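Local coordinates for protein Cap5O (Staphylococcus aureus, PDB 3OJO) that probably oxidises UDP-N-acetyl-mannosamine with NAD as cofactor, a step in making the capsular polysaccharide of the bacterium, at residues B[112-121]-B[140-149]. Residues are numbered along the deposited sequence; the frame is centred on the assembly and turned at random.
Sequences LDSILPFLKK and VKPVIENLGF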
loop_
_atom_site.group_PDB
_atom_site.type_symbol
_atom_site.label_atom_id
_atom_site.label_comp_id
_atom_site.label_asym_id
_atom_site.label_seq_id
_atom_site.Cartn_x
_atom_site.Cartn_y
_atom_site.Cartn_z
ATOM N N LEU B 112 -30.798 -4.016 15.867
ATOM C CA LEU B 112 -31.827 -3.972 14.832
ATOM C C LEU B 112 -33.117 -4.620 15.356
ATOM O O LEU B 112 -34.188 -4.033 15.185
ATOM C CB LEU B 112 -31.366 -4.587 13.496
ATOM C CG LEU B 112 -32.345 -4.446 12.284
ATOM C CD1 LEU B 112 -32.645 -2.980 11.934
ATOM C CD2 LEU B 112 -31.837 -5.206 11.064
ATOM N N ASP B 113 -33.000 -5.758 16.079
ATOM C CA ASP B 113 -34.147 -6.468 16.668
ATOM C C ASP B 113 -34.898 -5.684 17.753
ATOM O O ASP B 113 -36.094 -5.922 17.940
ATOM C CB ASP B 113 -33.763 -7.858 17.181
ATOM C CG ASP B 113 -33.426 -8.871 16.118
ATOM O OD1 ASP B 113 -32.577 -9.748 16.386
ATOM O OD2 ASP B 113 -34.011 -8.793 15.013
ATOM N N SER B 114 -34.211 -4.759 18.460
ATOM C CA SER B 114 -34.797 -3.906 19.514
ATOM C C SER B 114 -35.710 -2.820 18.922
ATOM O O SER B 114 -36.662 -2.378 19.564
ATOM C CB SER B 114 -33.692 -3.255 20.347
ATOM O OG SER B 114 -33.166 -2.073 19.760
ATOM N N ILE B 115 -35.395 -2.410 17.690
ATOM C CA ILE B 115 -36.029 -1.370 16.890
ATOM C C ILE B 115 -37.282 -1.867 16.140
ATOM O O ILE B 115 -38.252 -1.122 16.019
ATOM C CB ILE B 115 -34.896 -0.827 15.969
ATOM C CG1 ILE B 115 -34.253 0.419 16.578
ATOM C CG2 ILE B 115 -35.228 -0.700 14.459
ATOM C CD1 ILE B 115 -32.983 0.869 15.860
ATOM N N LEU B 116 -37.240 -3.118 15.634
ATOM C CA LEU B 116 -38.280 -3.776 14.841
ATOM C C LEU B 116 -39.727 -3.631 15.348
ATOM O O LEU B 116 -40.566 -3.210 14.546
ATOM C CB LEU B 116 -37.945 -5.250 14.593
ATOM C CG LEU B 116 -36.713 -5.598 13.777
ATOM C CD1 LEU B 116 -36.692 -7.067 13.475
ATOM C CD2 LEU B 116 -36.603 -4.759 12.491
ATOM N N PRO B 117 -40.063 -3.936 16.642
ATOM C CA PRO B 117 -41.462 -3.776 17.092
ATOM C C PRO B 117 -42.023 -2.351 17.051
ATOM O O PRO B 117 -43.233 -2.177 17.149
ATOM C CB PRO B 117 -41.435 -4.297 18.534
ATOM C CG PRO B 117 -40.195 -5.070 18.659
ATOM C CD PRO B 117 -39.217 -4.442 17.744
ATOM N N PHE B 118 -41.158 -1.343 16.923
ATOM C CA PHE B 118 -41.557 0.062 16.925
ATOM C C PHE B 118 -41.647 0.673 15.533
ATOM O O PHE B 118 -42.063 1.825 15.403
ATOM C CB PHE B 118 -40.615 0.870 17.832
ATOM C CG PHE B 118 -40.486 0.280 19.219
ATOM C CD1 PHE B 118 -41.409 0.588 20.212
ATOM C CD2 PHE B 118 -39.466 -0.614 19.521
ATOM C CE1 PHE B 118 -41.307 0.016 21.479
ATOM C CE2 PHE B 118 -39.366 -1.187 20.787
ATOM C CZ PHE B 118 -40.279 -0.861 21.762
ATOM N N LEU B 119 -41.271 -0.099 14.496
ATOM C CA LEU B 119 -41.245 0.350 13.109
ATOM C C LEU B 119 -42.595 0.683 12.510
ATOM O O LEU B 119 -43.534 -0.105 12.600
ATOM C CB LEU B 119 -40.503 -0.646 12.211
ATOM C CG LEU B 119 -38.975 -0.616 12.260
ATOM C CD1 LEU B 119 -38.399 -1.620 11.295
ATOM C CD2 LEU B 119 -38.441 0.767 11.946
ATOM N N LYS B 120 -42.671 1.856 11.879
ATOM C CA LYS B 120 -43.856 2.382 11.209
ATOM C C LYS B 120 -43.462 2.792 9.786
ATOM O O LYS B 120 -42.283 3.045 9.530
ATOM C CB LYS B 120 -44.424 3.607 11.972
ATOM C CG LYS B 120 -44.578 3.446 13.498
ATOM C CD LYS B 120 -45.863 2.736 13.924
ATOM C CE LYS B 120 -46.009 2.656 15.431
ATOM N NZ LYS B 120 -45.301 1.477 16.015
ATOM N N LYS B 121 -44.439 2.847 8.856
ATOM C CA LYS B 121 -44.154 3.258 7.479
ATOM C C LYS B 121 -43.634 4.706 7.436
ATOM O O LYS B 121 -44.107 5.553 8.200
ATOM C CB LYS B 121 -45.370 3.040 6.566
ATOM C CG LYS B 121 -45.552 1.573 6.180
ATOM C CD LYS B 121 -46.767 1.315 5.314
ATOM C CE LYS B 121 -46.746 -0.070 4.696
ATOM N NZ LYS B 121 -46.844 -1.168 5.708
ATOM N N VAL B 140 -29.603 -6.613 6.709
ATOM C CA VAL B 140 -30.567 -5.636 7.227
ATOM C C VAL B 140 -31.860 -5.699 6.400
ATOM O O VAL B 140 -32.926 -5.943 6.971
ATOM C CB VAL B 140 -29.960 -4.200 7.383
ATOM C CG1 VAL B 140 -30.994 -3.197 7.874
ATOM C CG2 VAL B 140 -28.763 -4.215 8.327
ATOM N N LYS B 141 -31.747 -5.554 5.063
ATOM C CA LYS B 141 -32.855 -5.594 4.099
ATOM C C LYS B 141 -33.771 -6.851 4.239
ATOM O O LYS B 141 -34.973 -6.654 4.438
ATOM C CB LYS B 141 -32.326 -5.378 2.672
ATOM C CG LYS B 141 -33.352 -5.208 1.571
ATOM C CD LYS B 141 -32.630 -5.148 0.233
ATOM C CE LYS B 141 -33.480 -5.615 -0.913
ATOM N NZ LYS B 141 -32.657 -5.863 -2.119
ATOM N N PRO B 142 -33.249 -8.112 4.250
ATOM C CA PRO B 142 -34.133 -9.289 4.428
ATOM C C PRO B 142 -34.950 -9.330 5.718
ATOM O O PRO B 142 -36.079 -9.818 5.708
ATOM C CB PRO B 142 -33.163 -10.463 4.397
ATOM C CG PRO B 142 -32.027 -9.963 3.596
ATOM C CD PRO B 142 -31.858 -8.547 4.034
ATOM N N VAL B 143 -34.379 -8.834 6.819
ATOM C CA VAL B 143 -35.029 -8.774 8.129
ATOM C C VAL B 143 -36.219 -7.796 8.060
ATOM O O VAL B 143 -37.309 -8.113 8.542
ATOM C CB VAL B 143 -34.005 -8.413 9.242
ATOM C CG1 VAL B 143 -34.690 -8.072 10.562
ATOM C CG2 VAL B 143 -33.002 -9.545 9.442
ATOM N N ILE B 144 -36.000 -6.625 7.446
ATOM C CA ILE B 144 -37.021 -5.603 7.310
ATOM C C ILE B 144 -38.103 -6.034 6.323
ATOM O O ILE B 144 -39.288 -5.863 6.602
ATOM C CB ILE B 144 -36.387 -4.223 6.997
ATOM C CG1 ILE B 144 -35.975 -3.501 8.303
ATOM C CG2 ILE B 144 -37.351 -3.356 6.240
ATOM C CD1 ILE B 144 -34.678 -3.815 8.838
ATOM N N GLU B 145 -37.700 -6.638 5.195
ATOM C CA GLU B 145 -38.635 -7.128 4.176
ATOM C C GLU B 145 -39.501 -8.297 4.666
ATOM O O GLU B 145 -40.603 -8.503 4.152
ATOM C CB GLU B 145 -37.920 -7.422 2.855
ATOM C CG GLU B 145 -37.726 -6.147 2.040
ATOM C CD GLU B 145 -36.963 -6.262 0.737
ATOM O OE1 GLU B 145 -36.104 -7.166 0.629
ATOM O OE2 GLU B 145 -37.215 -5.439 -0.173
ATOM N N ASN B 146 -39.035 -9.002 5.714
ATOM C CA ASN B 146 -39.752 -10.097 6.369
ATOM C C ASN B 146 -40.996 -9.580 7.095
ATOM O O ASN B 146 -41.956 -10.334 7.282
ATOM C CB ASN B 146 -38.851 -10.843 7.335
ATOM C CG ASN B 146 -38.963 -12.339 7.179
ATOM O OD1 ASN B 146 -39.513 -13.045 8.034
ATOM N ND2 ASN B 146 -38.488 -12.846 6.049
ATOM N N LEU B 147 -40.970 -8.290 7.499
ATOM C CA LEU B 147 -42.085 -7.548 8.113
ATOM C C LEU B 147 -42.830 -6.912 6.934
ATOM O O LEU B 147 -42.276 -6.953 5.840
ATOM C CB LEU B 147 -41.526 -6.437 9.017
ATOM C CG LEU B 147 -40.478 -6.841 10.054
ATOM C CD1 LEU B 147 -39.873 -5.634 10.721
ATOM C CD2 LEU B 147 -41.075 -7.746 11.094
ATOM N N GLY B 148 -43.954 -6.241 7.127
ATOM C CA GLY B 148 -44.659 -5.633 5.995
ATOM C C GLY B 148 -43.973 -4.418 5.397
ATOM O O GLY B 148 -44.581 -3.342 5.348
ATOM N N PHE B 149 -42.707 -4.571 4.932
ATOM C CA PHE B 149 -41.931 -3.441 4.419
ATOM C C PHE B 149 -41.229 -3.610 3.071
ATOM O O PHE B 149 -40.769 -4.704 2.735
ATOM C CB PHE B 149 -40.944 -2.925 5.484
ATOM C CG PHE B 149 -41.555 -2.154 6.633
ATOM C CD1 PHE B 149 -41.990 -0.842 6.460
ATOM C CD2 PHE B 149 -41.651 -2.718 7.903
ATOM C CE1 PHE B 149 -42.554 -0.125 7.524
ATOM C CE2 PHE B 149 -42.204 -1.994 8.971
ATOM C CZ PHE B 149 -42.646 -0.698 8.774
#
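With chi1 at -174°, L112 extends CG away from its own backbone N and carries both methyls to the helix of V140 and I144; the first torsion of F149, at -73°, sets its ring beside the chain from L119 to K121. L112 forks around the end of I144: its CD1 lies 3.8 Å from I144 CD1, while CD2 also meets V140 CG1 at 3.9 Å. One turn later L116 splits its two methyls between V143 on the facing helix and L147 in the turn just beyond it, CD1 resting 3.7 Å from V143 CG1 and CD2 3.8 Å from L147 CD1, each pair of side chains crossing at about a right angle. Beyond the helices, the F149 ring continues this apolar seam. K120 C comes to the ring's edge near its plane, 3.7 Å from F149 CZ, whereas L119 CB and K121 CG approach obliquely. The aliphatic part of K121 passes the ring, and a bend at the end of its chain delivers NZ to G148 O, 3.2 Å away and almost in line with the carbonyl (C=O...N angle 161°). G148 is the centre of an inverse gamma turn, so this bond ties the lysine to the turn between L147 and F149. The arrangement is helix-to-helix packing on one side of the Rossmann-type NAD-binding domain: helices 106-115 and 135-145 lie side by side over the parallel part of the mixed sheet, where L119 also touches strands 86-89 and 124-127 and V140 reaches L157 of strand 156-159.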